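Local coordinates for protein cycloalternan-forming enzyme (Listeria monocytogenes serovar 1/2a, PDB 5F7U) that belongs to glycoside hydrolase family 31 and combines a TIM barrel with β-rich flanking domains and a family 6 carbohydrate-binding module, at residues 443-447 with 529-533; 639-645 with 672-678; 704-710 with 838-843; 746-750 with 761-765; 893-898 with 907-911. The protein carries 1 engineered substitution. All blocks are in the same frame, centred on the assembly; numbering follows the deposited sequence.

Interaction 1: residues 443-447 with 529-533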
# COMPACT_ATOMS: atom_id res chain seq x y z
N VAL A 443 21.06 20.94 -10.30
CA VAL A 443 19.59 20.81 -10.13
C VAL A 443 18.86 21.35 -11.37
O VAL A 443 17.91 20.73 -11.88
CB VAL A 443 19.12 21.45 -8.81
CG1 VAL A 443 17.59 21.52 -8.74
CG2 VAL A 443 19.65 20.65 -7.61
N ASP A 444 19.34 22.48 -11.90
CA ASP A 444 18.75 23.07 -13.10
C ASP A 444 18.80 22.10 -14.28
O ASP A 444 17.84 22.02 -15.05
CB ASP A 444 19.46 24.38 -13.48
CG ASP A 444 19.16 25.51 -12.53
OD1 ASP A 444 18.12 25.49 -11.85
OD2 ASP A 444 19.96 26.46 -12.47
N SER A 445 19.90 21.35 -14.39
CA SER A 445 20.04 20.39 -15.49
C SER A 445 19.10 19.20 -15.30
O SER A 445 18.61 18.65 -16.29
CB SER A 445 21.49 19.95 -15.67
OG SER A 445 21.87 19.02 -14.66
N VAL A 446 18.81 18.82 -14.06
CA VAL A 446 17.80 17.77 -13.79
C VAL A 446 16.41 18.27 -14.24
O VAL A 446 15.66 17.55 -14.90
CB VAL A 446 17.77 17.31 -12.30
CG1 VAL A 446 16.62 16.34 -12.02
CG2 VAL A 446 19.10 16.68 -11.91
N HIS A 447 16.09 19.51 -13.88
CA HIS A 447 14.82 20.12 -14.29
C HIS A 447 14.70 20.23 -15.82
O HIS A 447 13.61 20.00 -16.37
CB HIS A 447 14.66 21.50 -13.66
CG HIS A 447 14.48 21.47 -12.17
ND1 HIS A 447 14.76 22.55 -11.37
CD2 HIS A 447 14.07 20.48 -11.35
CE1 HIS A 447 14.52 22.23 -10.11
NE2 HIS A 447 14.09 20.98 -10.07
N VAL A 529 18.92 26.37 -4.03
CA VAL A 529 19.37 25.22 -4.82
C VAL A 529 18.21 24.68 -5.67
O VAL A 529 18.43 24.15 -6.76
CB VAL A 529 20.00 24.10 -3.94
CG1 VAL A 529 20.55 22.98 -4.80
CG2 VAL A 529 21.12 24.66 -3.07
N GLY A 530 16.98 24.86 -5.17
CA GLY A 530 15.76 24.53 -5.92
C GLY A 530 15.33 23.07 -5.94
O GLY A 530 14.71 22.63 -6.91
N ILE A 531 15.64 22.33 -4.88
CA ILE A 531 15.21 20.91 -4.84
C ILE A 531 13.69 20.75 -4.73
O ILE A 531 12.96 21.70 -4.39
CB ILE A 531 15.96 20.11 -3.75
CG1 ILE A 531 15.48 20.49 -2.35
CG2 ILE A 531 17.47 20.23 -3.94
CD1 ILE A 531 15.93 19.54 -1.23
N ASP A 532 13.23 19.52 -4.97
CA ASP A 532 11.82 19.20 -5.08
C ASP A 532 11.34 18.27 -3.99
O ASP A 532 10.30 17.64 -4.12
CB ASP A 532 11.56 18.62 -6.47
CG ASP A 532 12.00 19.56 -7.57
OD1 ASP A 532 11.32 20.58 -7.73
OD2 ASP A 532 13.05 19.34 -8.20
N GLY A 533 12.10 18.17 -2.90
CA GLY A 533 11.64 17.41 -1.74
C GLY A 533 12.76 16.61 -1.13
O GLY A 533 13.93 16.78 -1.48
O HOH W 1 18.57 25.06 -9.27

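Interaction 2: residues 639-645 with 672-678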
# COMPACT_ATOMS: atom_id res chain seq x y z
N TYR A 639 23.15 -9.17 -8.61
CA TYR A 639 22.40 -8.36 -9.57
C TYR A 639 21.23 -9.18 -10.10
O TYR A 639 21.38 -10.39 -10.34
CB TYR A 639 23.31 -7.90 -10.72
CG TYR A 639 22.69 -6.74 -11.44
CD1 TYR A 639 22.84 -5.44 -10.95
CD2 TYR A 639 21.89 -6.94 -12.56
CE1 TYR A 639 22.22 -4.37 -11.57
CE2 TYR A 639 21.26 -5.87 -13.20
CZ TYR A 639 21.44 -4.59 -12.70
OH TYR A 639 20.81 -3.53 -13.31
N PRO A 640 20.03 -8.55 -10.27
CA PRO A 640 18.88 -9.38 -10.69
C PRO A 640 19.14 -10.05 -12.02
O PRO A 640 19.88 -9.52 -12.87
CB PRO A 640 17.73 -8.37 -10.81
CG PRO A 640 18.39 -7.02 -10.82
CD PRO A 640 19.62 -7.18 -9.96
N THR A 641 18.54 -11.23 -12.21
CA THR A 641 18.58 -11.85 -13.52
C THR A 641 17.72 -11.01 -14.47
O THR A 641 16.88 -10.21 -14.02
CB THR A 641 17.98 -13.26 -13.47
OG1 THR A 641 16.62 -13.17 -13.01
CG2 THR A 641 18.76 -14.14 -12.48
N ALA A 642 17.90 -11.21 -15.77
CA ALA A 642 17.10 -10.51 -16.77
C ALA A 642 15.62 -10.82 -16.59
O ALA A 642 14.76 -9.92 -16.72
CB ALA A 642 17.56 -10.87 -18.17
N GLU A 643 15.34 -12.08 -16.26
CA GLU A 643 13.96 -12.52 -16.00
C GLU A 643 13.35 -11.74 -14.84
O GLU A 643 12.26 -11.17 -14.97
CB GLU A 643 13.94 -14.02 -15.67
CG GLU A 643 12.53 -14.56 -15.45
CD GLU A 643 12.49 -15.94 -14.84
OE1 GLU A 643 11.38 -16.50 -14.72
OE2 GLU A 643 13.57 -16.49 -14.50
N LEU A 644 14.04 -11.70 -13.70
CA LEU A 644 13.51 -10.94 -12.56
C LEU A 644 13.35 -9.46 -12.92
O LEU A 644 12.33 -8.85 -12.59
CB LEU A 644 14.39 -11.07 -11.30
CG LEU A 644 13.95 -10.22 -10.09
CD1 LEU A 644 12.53 -10.53 -9.59
CD2 LEU A 644 14.92 -10.40 -8.95
N TYR A 645 14.36 -8.90 -13.59
CA TYR A 645 14.31 -7.49 -13.93
C TYR A 645 13.06 -7.19 -14.78
O TYR A 645 12.36 -6.21 -14.53
CB TYR A 645 15.60 -7.04 -14.62
CG TYR A 645 15.68 -5.53 -14.73
CD1 TYR A 645 16.18 -4.77 -13.66
CD2 TYR A 645 15.22 -4.86 -15.88
CE1 TYR A 645 16.24 -3.40 -13.74
CE2 TYR A 645 15.27 -3.47 -15.95
CZ TYR A 645 15.78 -2.76 -14.87
OH TYR A 645 15.85 -1.38 -14.93
N GLU A 672 23.65 -0.02 -10.54
CA GLU A 672 22.38 0.64 -10.90
C GLU A 672 21.34 -0.37 -11.38
O GLU A 672 21.63 -1.21 -12.25
CB GLU A 672 22.54 1.61 -12.06
CG GLU A 672 23.36 2.85 -11.82
CD GLU A 672 23.43 3.71 -13.07
OE1 GLU A 672 22.64 3.52 -14.05
OE2 GLU A 672 24.33 4.56 -13.10
N ARG A 673 20.12 -0.25 -10.86
CA ARG A 673 18.99 -1.01 -11.39
C ARG A 673 18.28 -0.23 -12.52
O ARG A 673 17.09 -0.40 -12.76
CB ARG A 673 18.02 -1.38 -10.27
CG ARG A 673 18.29 -2.76 -9.64
CD ARG A 673 19.56 -2.79 -8.83
NE ARG A 673 19.64 -3.99 -7.99
CZ ARG A 673 20.78 -4.50 -7.52
NH1 ARG A 673 21.96 -3.94 -7.81
NH2 ARG A 673 20.74 -5.59 -6.75
N SER A 674 19.04 0.61 -13.22
CA SER A 674 18.54 1.27 -14.42
C SER A 674 18.45 0.27 -15.58
O SER A 674 19.17 -0.75 -15.56
CB SER A 674 19.52 2.38 -14.78
OG SER A 674 20.78 1.82 -15.10
N PRO A 675 17.61 0.54 -16.61
CA PRO A 675 17.49 -0.46 -17.68
C PRO A 675 18.77 -0.58 -18.51
O PRO A 675 19.10 -1.68 -18.93
CB PRO A 675 16.31 0.03 -18.52
CG PRO A 675 16.14 1.48 -18.18
CD PRO A 675 16.58 1.60 -16.74
N TRP A 676 19.49 0.54 -18.71
CA TRP A 676 20.75 0.49 -19.45
C TRP A 676 21.83 -0.31 -18.69
O TRP A 676 22.56 -1.11 -19.29
CB TRP A 676 21.22 1.91 -19.88
CG TRP A 676 21.39 2.88 -18.74
CD1 TRP A 676 22.51 3.07 -18.00
CD2 TRP A 676 20.40 3.79 -18.22
NE1 TRP A 676 22.29 4.02 -17.02
CE2 TRP A 676 21.00 4.47 -17.12
CE3 TRP A 676 19.07 4.08 -18.54
CZ2 TRP A 676 20.33 5.46 -16.38
CZ3 TRP A 676 18.37 5.05 -17.78
CH2 TRP A 676 19.01 5.72 -16.71
N ASN A 677 21.92 -0.13 -17.38
CA ASN A 677 22.84 -0.97 -16.60
C ASN A 677 22.43 -2.42 -16.52
O ASN A 677 23.30 -3.30 -16.46
CB ASN A 677 23.11 -0.42 -15.19
CG ASN A 677 24.38 -1.01 -14.59
OD1 ASN A 677 25.43 -0.99 -15.22
ND2 ASN A 677 24.26 -1.61 -13.40
N ALA A 678 21.12 -2.67 -16.52
CA ALA A 678 20.63 -4.05 -16.49
C ALA A 678 21.06 -4.79 -17.77
O ALA A 678 21.51 -5.93 -17.70
CB ALA A 678 19.11 -4.10 -16.28

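Interaction 3: residues 704-710 with 838-843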
# COMPACT_ATOMS: atom_id res chain seq x y z
N TYR A 704 -5.20 8.19 -16.39
CA TYR A 704 -5.96 7.24 -15.57
C TYR A 704 -5.32 7.08 -14.19
O TYR A 704 -6.01 7.13 -13.17
CB TYR A 704 -6.01 5.89 -16.30
CG TYR A 704 -6.56 4.71 -15.52
CD1 TYR A 704 -7.93 4.46 -15.48
CD2 TYR A 704 -5.70 3.82 -14.84
CE1 TYR A 704 -8.45 3.37 -14.79
CE2 TYR A 704 -6.20 2.73 -14.11
CZ TYR A 704 -7.58 2.51 -14.10
OH TYR A 704 -8.12 1.45 -13.41
N ILE A 705 -4.00 6.87 -14.18
CA ILE A 705 -3.25 6.71 -12.92
C ILE A 705 -3.39 7.94 -12.02
O ILE A 705 -3.64 7.82 -10.82
CB ILE A 705 -1.75 6.40 -13.20
CG1 ILE A 705 -1.63 5.02 -13.88
CG2 ILE A 705 -0.90 6.52 -11.93
CD1 ILE A 705 -0.23 4.72 -14.41
N TYR A 706 -3.29 9.13 -12.62
CA TYR A 706 -3.34 10.33 -11.81
C TYR A 706 -4.76 10.62 -11.33
O TYR A 706 -4.95 11.13 -10.22
CB TYR A 706 -2.73 11.53 -12.54
CG TYR A 706 -2.40 12.68 -11.62
CD1 TYR A 706 -1.65 12.48 -10.43
CD2 TYR A 706 -2.84 13.97 -11.90
CE1 TYR A 706 -1.35 13.52 -9.58
CE2 TYR A 706 -2.53 15.04 -11.05
CZ TYR A 706 -1.79 14.81 -9.90
OH TYR A 706 -1.51 15.88 -9.07
N THR A 707 -5.76 10.28 -12.15
CA THR A 707 -7.14 10.38 -11.66
C THR A 707 -7.33 9.44 -10.47
O THR A 707 -8.01 9.80 -9.50
CB THR A 707 -8.17 10.09 -12.78
OG1 THR A 707 -7.99 11.05 -13.82
CG2 THR A 707 -9.62 10.21 -12.27
N ALA A 708 -6.75 8.24 -10.54
CA ALA A 708 -6.83 7.32 -9.40
C ALA A 708 -6.13 7.89 -8.16
O ALA A 708 -6.61 7.72 -7.04
CB ALA A 708 -6.27 5.94 -9.75
N ALA A 709 -5.02 8.59 -8.37
CA ALA A 709 -4.31 9.23 -7.25
C ALA A 709 -5.22 10.27 -6.56
O ALA A 709 -5.27 10.34 -5.33
CB ALA A 709 -3.02 9.88 -7.74
N LYS A 710 -5.96 11.03 -7.35
CA LYS A 710 -6.90 12.01 -6.80
C LYS A 710 -8.04 11.31 -6.06
O LYS A 710 -8.48 11.80 -5.03
CB LYS A 710 -7.44 12.91 -7.92
CG LYS A 710 -8.56 13.87 -7.53
CD LYS A 710 -8.06 15.08 -6.76
CE LYS A 710 -8.86 16.34 -7.06
NZ LYS A 710 -10.34 16.13 -7.10
N TYR A 838 -17.65 8.18 -15.65
CA TYR A 838 -16.32 8.36 -15.13
C TYR A 838 -16.02 9.84 -14.99
O TYR A 838 -16.35 10.62 -15.87
CB TYR A 838 -15.33 7.72 -16.10
CG TYR A 838 -13.87 7.85 -15.72
CD1 TYR A 838 -13.31 7.04 -14.73
CD2 TYR A 838 -13.02 8.73 -16.41
CE1 TYR A 838 -11.95 7.12 -14.41
CE2 TYR A 838 -11.67 8.82 -16.10
CZ TYR A 838 -11.15 8.02 -15.09
OH TYR A 838 -9.79 8.08 -14.79
N SER A 839 -15.41 10.21 -13.87
CA SER A 839 -15.00 11.59 -13.63
C SER A 839 -13.49 11.67 -13.84
O SER A 839 -12.73 11.16 -13.01
CB SER A 839 -15.36 12.01 -12.20
OG SER A 839 -15.40 13.42 -12.07
N PHE A 840 -13.08 12.28 -14.95
CA PHE A 840 -11.67 12.43 -15.28
C PHE A 840 -11.07 13.71 -14.66
O PHE A 840 -11.62 14.79 -14.83
CB PHE A 840 -11.52 12.44 -16.81
CG PHE A 840 -10.17 12.82 -17.30
CD1 PHE A 840 -9.01 12.17 -16.85
CD2 PHE A 840 -10.03 13.85 -18.25
CE1 PHE A 840 -7.76 12.54 -17.31
CE2 PHE A 840 -8.78 14.21 -18.74
CZ PHE A 840 -7.64 13.56 -18.26
N TYR A 841 -9.95 13.56 -13.96
CA TYR A 841 -9.22 14.68 -13.40
C TYR A 841 -8.26 15.25 -14.44
O TYR A 841 -7.19 14.69 -14.68
CB TYR A 841 -8.45 14.23 -12.16
CG TYR A 841 -7.72 15.33 -11.42
CD1 TYR A 841 -8.35 16.54 -11.10
CD2 TYR A 841 -6.41 15.13 -11.00
CE1 TYR A 841 -7.67 17.53 -10.40
CE2 TYR A 841 -5.72 16.11 -10.29
CZ TYR A 841 -6.35 17.30 -10.00
OH TYR A 841 -5.66 18.26 -9.31
N ASP A 842 -8.66 16.36 -15.04
CA ASP A 842 -7.91 16.90 -16.16
C ASP A 842 -6.85 17.89 -15.63
O ASP A 842 -7.05 19.11 -15.65
CB ASP A 842 -8.88 17.50 -17.17
CG ASP A 842 -8.21 18.05 -18.42
OD1 ASP A 842 -6.98 17.94 -18.56
OD2 ASP A 842 -8.94 18.61 -19.24
N ASP A 843 -5.73 17.33 -15.17
CA ASP A 843 -4.63 18.10 -14.54
C ASP A 843 -3.99 19.09 -15.52
O ASP A 843 -3.49 20.15 -15.10
CB ASP A 843 -3.55 17.15 -13.99
CG ASP A 843 -2.47 17.89 -13.17
OD1 ASP A 843 -2.82 18.63 -12.22
OD2 ASP A 843 -1.26 17.72 -13.46
O HOH W 2 -8.79 6.60 -12.86
O HOH W 3 -2.88 18.22 -9.17

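Interaction 4: residues 746-750 with 761-765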
# COMPACT_ATOMS: atom_id res chain seq x y z
N LEU A 746 -8.69 -1.83 -13.72
CA LEU A 746 -7.68 -2.73 -14.30
C LEU A 746 -7.35 -3.81 -13.31
O LEU A 746 -7.08 -3.52 -12.14
CB LEU A 746 -6.41 -1.99 -14.71
CG LEU A 746 -6.54 -0.92 -15.81
CD1 LEU A 746 -5.18 -0.24 -16.02
CD2 LEU A 746 -7.09 -1.53 -17.10
N LEU A 747 -7.41 -5.05 -13.79
CA LEU A 747 -6.95 -6.18 -13.00
C LEU A 747 -5.56 -6.54 -13.52
O LEU A 747 -5.38 -6.88 -14.71
CB LEU A 747 -7.93 -7.36 -13.10
CG LEU A 747 -7.76 -8.56 -12.14
CD1 LEU A 747 -9.02 -9.41 -12.20
CD2 LEU A 747 -6.54 -9.43 -12.45
N VAL A 748 -4.57 -6.47 -12.63
CA VAL A 748 -3.17 -6.71 -13.03
C VAL A 748 -2.69 -8.00 -12.37
O VAL A 748 -2.85 -8.17 -11.16
CB VAL A 748 -2.24 -5.55 -12.58
CG1 VAL A 748 -0.79 -5.82 -12.96
CG2 VAL A 748 -2.70 -4.23 -13.18
N ALA A 749 -2.03 -8.87 -13.14
CA ALA A 749 -1.56 -10.14 -12.61
C ALA A 749 -0.07 -10.36 -12.89
O ALA A 749 0.30 -11.02 -13.85
CB ALA A 749 -2.42 -11.28 -13.17
N PRO A 750 0.81 -9.79 -12.03
CA PRO A 750 2.23 -9.94 -12.35
C PRO A 750 2.71 -11.37 -12.12
O PRO A 750 2.08 -12.13 -11.38
CB PRO A 750 2.91 -8.97 -11.38
CG PRO A 750 2.02 -8.94 -10.21
CD PRO A 750 0.61 -9.03 -10.77
N VAL A 761 -4.89 -16.51 -13.31
CA VAL A 761 -5.51 -15.23 -12.97
C VAL A 761 -6.93 -15.50 -12.50
O VAL A 761 -7.73 -16.05 -13.28
CB VAL A 761 -5.57 -14.24 -14.16
CG1 VAL A 761 -6.10 -12.88 -13.69
CG2 VAL A 761 -4.20 -14.07 -14.81
N TYR A 762 -7.25 -15.12 -11.27
CA TYR A 762 -8.64 -15.29 -10.85
C TYR A 762 -9.45 -14.10 -11.36
O TYR A 762 -9.10 -12.94 -11.07
CB TYR A 762 -8.81 -15.45 -9.31
CG TYR A 762 -10.30 -15.48 -9.00
CD1 TYR A 762 -11.09 -16.57 -9.40
CD2 TYR A 762 -10.94 -14.36 -8.45
CE1 TYR A 762 -12.45 -16.58 -9.19
CE2 TYR A 762 -12.32 -14.35 -8.23
CZ TYR A 762 -13.07 -15.46 -8.63
OH TYR A 762 -14.43 -15.48 -8.44
N LEU A 763 -10.52 -14.38 -12.12
CA LEU A 763 -11.40 -13.33 -12.60
C LEU A 763 -12.70 -13.34 -11.84
O LEU A 763 -13.45 -14.31 -11.93
CB LEU A 763 -11.67 -13.49 -14.11
CG LEU A 763 -10.44 -13.47 -15.01
CD1 LEU A 763 -10.90 -13.76 -16.44
CD2 LEU A 763 -9.68 -12.14 -14.93
N PRO A 764 -12.99 -12.26 -11.09
CA PRO A 764 -14.29 -12.14 -10.44
C PRO A 764 -15.43 -12.06 -11.46
O PRO A 764 -15.19 -11.86 -12.65
CB PRO A 764 -14.21 -10.82 -9.68
CG PRO A 764 -12.74 -10.58 -9.51
CD PRO A 764 -12.15 -11.08 -10.81
N GLU A 765 -16.66 -12.24 -10.98
CA GLU A 765 -17.81 -12.29 -11.87
C GLU A 765 -17.89 -10.99 -12.69
O GLU A 765 -17.52 -9.94 -12.20
CB GLU A 765 -19.10 -12.60 -11.09
CG GLU A 765 -19.74 -13.88 -11.59
CD GLU A 765 -20.56 -14.64 -10.56
OE1 GLU A 765 -21.71 -14.21 -10.29
OE2 GLU A 765 -20.08 -15.69 -10.07

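Interaction 5: residues 893-898 with 907-911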
# COMPACT_ATOMS: atom_id res chain seq x y z
N VAL A 893 -19.84 12.00 -38.98
CA VAL A 893 -18.41 12.26 -39.10
C VAL A 893 -17.77 11.26 -40.07
O VAL A 893 -18.22 10.12 -40.19
CB VAL A 893 -17.68 12.33 -37.73
CG1 VAL A 893 -18.29 13.43 -36.87
CG2 VAL A 893 -17.69 10.98 -37.02
N ALA A 894 -16.72 11.72 -40.75
CA ALA A 894 -16.19 11.00 -41.91
C ALA A 894 -15.38 9.78 -41.51
O ALA A 894 -14.53 9.85 -40.63
CB ALA A 894 -15.34 11.93 -42.77
N LYS A 895 -15.66 8.66 -42.17
CA LYS A 895 -14.83 7.47 -42.03
C LYS A 895 -13.43 7.73 -42.58
O LYS A 895 -13.25 8.16 -43.73
CB LYS A 895 -15.48 6.29 -42.73
CG LYS A 895 -14.72 4.98 -42.61
CD LYS A 895 -15.14 4.02 -43.72
CE LYS A 895 -14.58 2.64 -43.49
NZ LYS A 895 -15.46 1.85 -42.58
N ALA A 896 -12.42 7.47 -41.75
CA ALA A 896 -11.04 7.47 -42.21
C ALA A 896 -10.61 6.06 -42.55
O ALA A 896 -10.76 5.14 -41.73
CB ALA A 896 -10.12 8.08 -41.15
N ASP A 897 -10.10 5.88 -43.76
CA ASP A 897 -9.69 4.55 -44.23
C ASP A 897 -8.35 4.10 -43.66
O ASP A 897 -8.10 2.89 -43.56
CB ASP A 897 -9.67 4.48 -45.77
CG ASP A 897 -11.07 4.47 -46.37
OD1 ASP A 897 -12.00 3.89 -45.75
OD2 ASP A 897 -11.25 5.04 -47.47
N THR A 898 -7.48 5.05 -43.31
CA THR A 898 -6.17 4.74 -42.72
C THR A 898 -5.94 5.54 -41.46
O THR A 898 -6.52 6.62 -41.27
CB THR A 898 -4.98 5.07 -43.67
OG1 THR A 898 -4.90 6.49 -43.87
CG2 THR A 898 -5.10 4.35 -45.01
N THR A 907 -12.32 15.91 -37.26
CA THR A 907 -13.21 14.95 -36.60
C THR A 907 -13.27 13.77 -37.54
O THR A 907 -12.99 13.91 -38.74
CB THR A 907 -14.65 15.48 -36.43
OG1 THR A 907 -15.20 15.79 -37.72
CG2 THR A 907 -14.70 16.72 -35.55
N GLY A 908 -13.65 12.61 -37.03
CA GLY A 908 -13.86 11.44 -37.88
C GLY A 908 -13.82 10.16 -37.08
O GLY A 908 -13.75 10.21 -35.86
N TYR A 909 -13.90 9.03 -37.77
CA TYR A 909 -13.75 7.72 -37.11
C TYR A 909 -12.91 6.75 -37.93
O TYR A 909 -12.79 6.89 -39.14
CB TYR A 909 -15.10 7.13 -36.71
CG TYR A 909 -15.90 6.49 -37.82
CD1 TYR A 909 -16.68 7.26 -38.68
CD2 TYR A 909 -15.92 5.08 -37.98
CE1 TYR A 909 -17.44 6.68 -39.68
CE2 TYR A 909 -16.68 4.48 -38.99
CZ TYR A 909 -17.43 5.29 -39.84
OH TYR A 909 -18.19 4.73 -40.84
N TYR A 910 -12.33 5.76 -37.24
CA TYR A 910 -11.46 4.77 -37.85
C TYR A 910 -11.66 3.46 -37.11
O TYR A 910 -11.89 3.48 -35.90
CB TYR A 910 -10.00 5.23 -37.77
CG TYR A 910 -8.97 4.16 -38.07
CD1 TYR A 910 -8.68 3.78 -39.39
CD2 TYR A 910 -8.28 3.51 -37.03
CE1 TYR A 910 -7.73 2.80 -39.67
CE2 TYR A 910 -7.33 2.52 -37.30
CZ TYR A 910 -7.07 2.17 -38.61
OH TYR A 910 -6.13 1.20 -38.87
N TYR A 911 -11.55 2.34 -37.81
CA TYR A 911 -11.72 1.04 -37.15
C TYR A 911 -10.43 0.23 -37.19
O TYR A 911 -9.92 -0.09 -38.26
CB TYR A 911 -12.90 0.25 -37.75
CG TYR A 911 -13.21 -1.01 -36.99
CD1 TYR A 911 -13.81 -0.96 -35.72
CD2 TYR A 911 -12.89 -2.28 -37.52
CE1 TYR A 911 -14.09 -2.12 -35.03
CE2 TYR A 911 -13.17 -3.45 -36.81
CZ TYR A 911 -13.77 -3.35 -35.57
OH TYR A 911 -14.07 -4.48 -34.84
O HOH W 4 -15.66 14.35 -40.23
O HOH W 5 -17.74 2.21 -41.38
O HOH W 6 -12.17 2.83 -40.69

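Interaction 1: residues 443-447 with 529-533
Start with His447, on the helix 439-448. With chi1 near -67° (m) its imidazole reaches over to Asp532, whose own m rotamer brings the carboxylate up to meet it: NE2 donates to OD2 at 2.7 Å, almost straight. The same OD2 also takes the backbone N of Ile453. Gly530 O lies at the edge of the same ring, 3.2 Å from His447 CE1. One turn earlier Val443, in the t rotamer, sends CG1 to 3.4 Å from Val529 O and CG2 to 3.8 Å from Val529 CG1, with Ile531 CG2 4.3 Å from Val443 CG2. Gly530, at positive phi just after a helix, turns the chain here. Water 1 lies 2.7 Å from both Asp444 OD1 and Val529 O. The helix leads into strand 452-457 and the loop leads into strand 534-536, adjacent strands of the barrel. This His-carboxylate hydrogen bond thus joins a barrel helix to a loop at the N-terminal ends of TIM-barrel strands, opposite the end where such barrels carry their active sites.

Interaction 2: residues 639-645 with 672-678
Two tyrosines supply the bumps. Tyr639, swung round by its t rotamer, pushes its hydroxyl into the hollow between the 672-674 turn and the start of the helix: OH donates to Glu672 O at 2.7 Å, and the same OH lies 3.5 Å from Ala678 CB. Tyr645, one helical turn into its helix, enters alongside, OH donating to Arg673 O at 2.7 Å. Ala678 is the small knob between them, its CB 3.7 Å from the centroid of the Tyr645 ring and almost exactly on the ring normal, a CH-pi contact. The Arg673 guanidinium carries Tyr639 CD1 and Pro640 CD over one of its own faces, with NH1 3.6 Å from Tyr639 CD1, while NH1 also makes a salt bridge to Glu671. Thr641 and Ser674 N-cap the two helices. Those helices, 642-653 and 675-682, follow barrel strands 628-631 and 657-660 respectively. Phe691 of helix 687-700 packs on both Tyr645 and Pro675, Leu644 meets helix 607-622, and Trp676 meets helix 377-389.

Interaction 3: residues 704-710 with 838-843
This is helix-on-sheet packing: helix 702-715, which comes after the eighth barrel strand, 657-660, crosses strand 835-842, at one edge of an antiparallel six-stranded sheet. The axes of the short segments come within 7.6 Å at 100°, and Thr707 and Tyr841 approach most closely, CA to CA 5.1 Å. The one direct hydrogen bond runs from Tyr841 N to Thr707 OG1, 3.2 Å; that hydroxyl is also bonded to Pro703 O, one turn back. Aromatic contacts lie around it. Tyr706 CE2 is 3.4 Å from Tyr841 CE2, the rings oblique with centroids 5.6 Å apart. Lys710 lies over the face of Tyr841: its CE is 4.1 Å from the ring centroid (CH-pi) and its NZ, salt-bridged to Asp714, makes an off-centre cation-pi contact at 4.9 Å. Two waters finish the seam. Water 2 donates to Tyr704 O (2.8 Å) and bonds Tyr838 OH (2.6 Å). Water 3 joins three side chains, lying 2.7 Å from Tyr706 OH, which is also bonded to Leu360 O, 2.8 Å from Tyr841 OH and 3.1 Å from Asp843 OD1.

Interaction 4: residues 746-750 with 761-765
Leu746 opens the strand with its side chain on Ala796 of the neighbouring strand 794-797, and its backbone N gives a weak hydrogen bond to the hydroxyl of Tyr704. The contact itself begins with Leu747, which points straight at the second segment and does most of the work. Its CD2 meets Val761 CG1 at 3.7 Å, while its CD1 fits among three partners: Tyr762 O at 3.7 Å, Pro764 CD at 3.8 Å and Leu763 CD2 at 3.9 Å. Val748 turns the other way, onto Tyr740, Phe742 and Val794, as the alternation of a β-strand requires. Ala749 comes back to the interface, and because its side chain is a single methyl the backbones can close in here: CB lies 3.7 Å from Val761 CG2 and the CA atoms of the pair are 6.5 Å apart, against 8.4 Å for Leu747 and Leu763. Pro750 then carries the chain on, its O accepting from Lys759 NZ. No hydrogen bond crosses between the segments; each strand spends its backbone on its own sheet, Leu747 on Phe795 and Val761 on Ile783. With short-segment axes 9.1 Å apart at 152°, this is the face-to-face packing of two β-layers, six-stranded against two-stranded, in the β-sandwich C-terminal domain of family 31 glycoside hydrolases.

Interaction 5: residues 893-898 with 907-911
Tyr909 spends both its backbone groups on the loop: its N donates to Ala894 O at 3.0 Å, and its O accepts from Ala896 N at 2.7 Å in a nearly linear bond. Lys895 sits between these two partners, so the pattern is a single parallel bridge of Lys895 with Tyr909. Residues on either side of Tyr909 turn their backbones the other way, Gly908 to Lys921 and Tyr910 to Tyr919. Waters take up groups left over at the bridge. Water 4 accepts from Ala894 N (2.9 Å) and bonds Thr907 OG1 (2.9 Å); water 6 donates to Ala896 O (2.9 Å) and accepts from Tyr911 N (3.0 Å). Water 5 accepts from Lys895 NZ at 2.6 Å and lies 2.6 Å from Tyr909 OH, while the ammonium also makes a salt bridge with Glu882. Lys895 CA rests over the face of the Tyr909 ring, 4.0 Å from its centroid. A side chain on Gly908 would run into Ala894 O, which lies 3.2 Å from Gly908 CA. Thr898 OG1 N-caps the helix 899-904 through Ala901 N. Strand 908-912 is outermost in its five-stranded sheet, and the two main-chain bonds make the loop continue that sheet locally by one parallel bridge, while waters take the neighbouring Ala894 N, Ala896 O and Tyr911 N.

Interactions 1 and 2 both belong to the TIM barrel, yet their centres lie 27 Å apart, one before the third and fourth strands, the other after the seventh and eighth. In interaction 2 the side chain of Arg673 is about 11 Å from a bound glucopyranose and that of Glu672 about 8 Å from a magnesium ion. Interactions 3 and 4 touch, Tyr704 OH lying 3.3 Å from Leu746 N, so helix 702-715 meets two of the β-rich regions that come later. Val761 in interaction 4 is about 8 Å from another glucopyranose. Interaction 5 is centred 28 Å from interaction 3, 33 Å from interaction 4 and 43 to 45 Å from interactions 2 and 1.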